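Local structure of predicted HD superfamily hydrolase (uncultured Thermotogales bacterium, 2PQ7) at residues S46-R51 with Q129-L134. The protein is a predicted hydrolase of the HD superfamily that binds iron and probably uses its metal centre in hydrolysis. Residues are numbered along the deposited sequence; the frame is centred on the assembly and turned at random. Where two conformers were deposited one is given.
Sequences SEIASR and QDADRL. With FE (Fe (III) ion), chain C.
A single methyl group, CD1 of Ile48, makes every contact between segments 46-51 and 129-134, meeting Asp130, Ala131 and Leu134 at once. Ile48 suits the place because its long branch is apolar and slender: CG1 stands anti to the carbonyl carbon (chi1 -66°) and the chain then extends, carrying the methyl across to the helix of Ala131. There CD1 lies 4.0 Å from the backbone N of Ala131 and also touches its CB. The small alanine allows the CA atoms of Ile48 and Ala131 to approach to 7.6 Å, the shortest CA pair of the two segments. Leu134, four residues beyond Asp130, reaches back tip to tip, its CD1 4.0 Å from CD1 of Ile48. Asp130 offers its apolar part, CB lying 4.1 Å from Ile48 CD1, whereas its carboxylate is turned to other partners: OD1 accepts from the backbone N of Trp191 and OD2 from that of Thr192. A buried acid is thereby satisfied, and it ties helix 123-133 to the chain leading into helix 193-217. Next to Ala131, Asp132 serves the metal instead. With CG anti to its backbone N (chi1 -171°), it turns its carboxylate to the iron(III) ion. Its OD1 binds that iron at 2.1 Å. OD2 accepts a hydrogen bond of 2.7 Å from the O of the water on the same ion. His37, on the same helix as Ile48, joins His66 and Asp67 in completing the protein ligands of this ion. This small apolar contact thus joins two helices that each supply a ligand to the H...HD...D metal site characteristic of the all-helical HD domain.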
ATOM      1  N   SER A  46     -11.459  -9.422 -18.902  1.00 17.90           N
ATOM      2  CA  SER A  46     -12.356  -8.565 -19.675  1.00 20.89           C
ATOM      3  C   SER A  46     -11.537  -7.516 -20.452  1.00 19.73           C
ATOM      4  O   SER A  46     -11.743  -7.296 -21.656  1.00 20.73           O
ATOM      5  CB  SER A  46     -13.317  -7.857 -18.733  1.00 22.24           C
ATOM      6  OG  SER A  46     -14.173  -7.024 -19.456  1.00 28.26           O
ATOM      7  N   GLU A  47     -10.597  -6.897 -19.760  0.50 19.98           N
ATOM      8  CA  GLU A  47      -9.711  -5.895 -20.380  0.50 20.96           C
ATOM      9  C   GLU A  47      -8.884  -6.530 -21.511  0.50 20.56           C
ATOM     10  O   GLU A  47      -8.851  -6.062 -22.685  0.50 15.41           O
ATOM     11  CB  GLU A  47      -8.751  -5.331 -19.330  0.50 20.23           C
ATOM     12  CG  GLU A  47      -9.371  -4.790 -18.039  0.50 23.22           C
ATOM     13  N   ILE A  48      -8.268  -7.659 -21.183  1.00 17.80           N
ATOM     14  CA  ILE A  48      -7.367  -8.299 -22.112  1.00 15.52           C
ATOM     15  C   ILE A  48      -8.128  -8.748 -23.385  1.00 16.29           C
ATOM     16  O   ILE A  48      -7.723  -8.429 -24.523  1.00 17.66           O
ATOM     17  CB  ILE A  48      -6.656  -9.477 -21.460  1.00 15.62           C
ATOM     18  CG1 ILE A  48      -5.724  -8.976 -20.348  1.00 15.52           C
ATOM     19  CG2 ILE A  48      -5.887 -10.279 -22.499  1.00 18.72           C
ATOM     20  CD1 ILE A  48      -5.284 -10.092 -19.419  1.00 18.60           C
ATOM     21  N   ALA A  49      -9.212  -9.507 -23.212  1.00 17.75           N
ATOM     22  CA  ALA A  49      -9.975 -10.027 -24.351  1.00 18.18           C
ATOM     23  C   ALA A  49     -10.536  -8.899 -25.244  1.00 21.61           C
ATOM     24  O   ALA A  49     -10.499  -8.970 -26.477  1.00 21.38           O
ATOM     25  CB  ALA A  49     -11.075 -10.944 -23.856  1.00 17.38           C
ATOM     26  N   SER A  50     -11.035  -7.856 -24.619  1.00 19.35           N
ATOM     27  CA  SER A  50     -11.512  -6.708 -25.371  1.00 22.59           C
ATOM     28  C   SER A  50     -10.404  -6.081 -26.197  1.00 20.50           C
ATOM     29  O   SER A  50     -10.529  -5.876 -27.404  1.00 22.69           O
ATOM     30  CB  SER A  50     -12.075  -5.668 -24.417  1.00 22.57           C
ATOM     31  OG  SER A  50     -13.280  -6.119 -23.887  1.00 33.73           O
ATOM     32  N   ARG A  51      -9.283  -5.802 -25.582  1.00 18.11           N
ATOM     33  CA  ARG A  51      -8.203  -5.132 -26.320  1.00 21.35           C
ATOM     34  C   ARG A  51      -7.500  -6.032 -27.347  1.00 21.56           C
ATOM     35  O   ARG A  51      -7.012  -5.559 -28.362  1.00 23.11           O
ATOM     36  CB  ARG A  51      -7.186  -4.544 -25.356  1.00 20.53           C
ATOM     37  CG  ARG A  51      -7.782  -3.385 -24.584  1.00 24.95           C
ATOM     38  CD  ARG A  51      -6.837  -2.787 -23.587  1.00 31.15           C
ATOM     39  NE  ARG A  51      -7.508  -1.741 -22.809  1.00 38.97           N
ATOM     40  N   GLN A 129      -4.550 -17.375 -18.111  1.00 12.62           N
ATOM     41  CA  GLN A 129      -3.326 -17.408 -17.348  1.00 15.99           C
ATOM     42  C   GLN A 129      -2.760 -16.022 -17.121  1.00 13.05           C
ATOM     43  O   GLN A 129      -2.389 -15.696 -15.987  1.00 13.90           O
ATOM     44  CB  GLN A 129      -2.316 -18.334 -17.983  1.00 17.87           C
ATOM     45  CG  GLN A 129      -1.164 -18.563 -17.093  1.00 19.61           C
ATOM     46  CD  GLN A 129      -0.329 -19.759 -17.552  1.00 19.79           C
ATOM     47  OE1 GLN A 129       0.376 -19.697 -18.553  1.00 20.47           O
ATOM     48  NE2 GLN A 129      -0.405 -20.853 -16.814  1.00 21.11           N
ATOM     49  N   ASP A 130      -2.780 -15.151 -18.126  1.00 13.16           N
ATOM     50  CA  ASP A 130      -2.334 -13.810 -17.935  1.00 12.46           C
ATOM     51  C   ASP A 130      -3.169 -13.087 -16.884  1.00 15.15           C
ATOM     52  O   ASP A 130      -2.628 -12.382 -16.021  1.00 16.06           O
ATOM     53  CB  ASP A 130      -2.425 -12.996 -19.228  1.00 15.14           C
ATOM     54  CG  ASP A 130      -1.335 -13.311 -20.236  1.00 15.37           C
ATOM     55  OD1 ASP A 130      -0.372 -14.092 -19.931  1.00 16.42           O
ATOM     56  OD2 ASP A 130      -1.422 -12.718 -21.348  1.00 14.92           O
ATOM     57  N   ALA A 131      -4.472 -13.180 -17.012  1.00 15.32           N
ATOM     58  CA  ALA A 131      -5.421 -12.518 -16.125  1.00 16.56           C
ATOM     59  C   ALA A 131      -5.239 -12.950 -14.661  1.00 15.13           C
ATOM     60  O   ALA A 131      -5.333 -12.127 -13.713  1.00 14.54           O
ATOM     61  CB  ALA A 131      -6.827 -12.817 -16.587  1.00 16.79           C
ATOM     62  N   ASP A 132      -4.974 -14.236 -14.483  1.00 14.87           N
ATOM     63  CA  ASP A 132      -4.765 -14.837 -13.160  1.00 16.33           C
ATOM     64  C   ASP A 132      -3.460 -14.299 -12.589  1.00 17.93           C
ATOM     65  O   ASP A 132      -3.422 -13.771 -11.454  1.00 18.24           O
ATOM     66  CB  ASP A 132      -4.695 -16.346 -13.317  1.00 14.03           C
ATOM     67  CG  ASP A 132      -4.699 -17.103 -11.993  1.00 16.08           C
ATOM     68  OD1 ASP A 132      -5.479 -16.712 -11.081  1.00 17.61           O
ATOM     69  OD2 ASP A 132      -3.946 -18.097 -11.904  1.00 21.15           O
ATOM     70  N   ARG A 133      -2.396 -14.366 -13.392  1.00 17.72           N
ATOM     71  CA  ARG A 133      -1.080 -13.989 -12.867  1.00 18.64           C
ATOM     72  C   ARG A 133      -0.954 -12.507 -12.637  1.00 16.50           C
ATOM     73  O   ARG A 133      -0.223 -12.088 -11.717  1.00 20.28           O
ATOM     74  CB  ARG A 133       0.052 -14.516 -13.746  1.00 18.57           C
ATOM     75  CG  ARG A 133       0.088 -16.013 -13.828  1.00 19.54           C
ATOM     76  CD  ARG A 133       1.052 -16.575 -14.830  1.00 22.79           C
ATOM     77  NE  ARG A 133       2.417 -16.170 -14.480  1.00 28.36           N
ATOM     78  CZ  ARG A 133       3.138 -15.208 -15.069  1.00 33.00           C
ATOM     79  NH1 ARG A 133       2.722 -14.536 -16.145  1.00 39.29           N
ATOM     80  NH2 ARG A 133       4.347 -14.953 -14.587  1.00 38.32           N
ATOM     81  N   LEU A 134      -1.716 -11.680 -13.364  1.00 17.08           N
ATOM     82  CA  LEU A 134      -1.650 -10.232 -13.144  1.00 18.60           C
ATOM     83  C   LEU A 134      -2.098  -9.880 -11.714  1.00 18.49           C
ATOM     84  O   LEU A 134      -1.749  -8.820 -11.207  1.00 18.88           O
ATOM     85  CB  LEU A 134      -2.581  -9.469 -14.093  1.00 19.27           C
ATOM     86  CG  LEU A 134      -2.052  -9.118 -15.475  1.00 22.11           C
ATOM     87  CD1 LEU A 134      -3.186  -8.575 -16.387  1.00 19.49           C
ATOM     88  CD2 LEU A 134      -0.901  -8.052 -15.312  1.00 25.05           C
TER
HETATM   89 FE    FE C 221      -6.680 -17.905  -9.791  1.00 17.09          FE
HETATM   90  O   HOH W   1      -5.662 -19.588 -10.448  1.00 18.77           O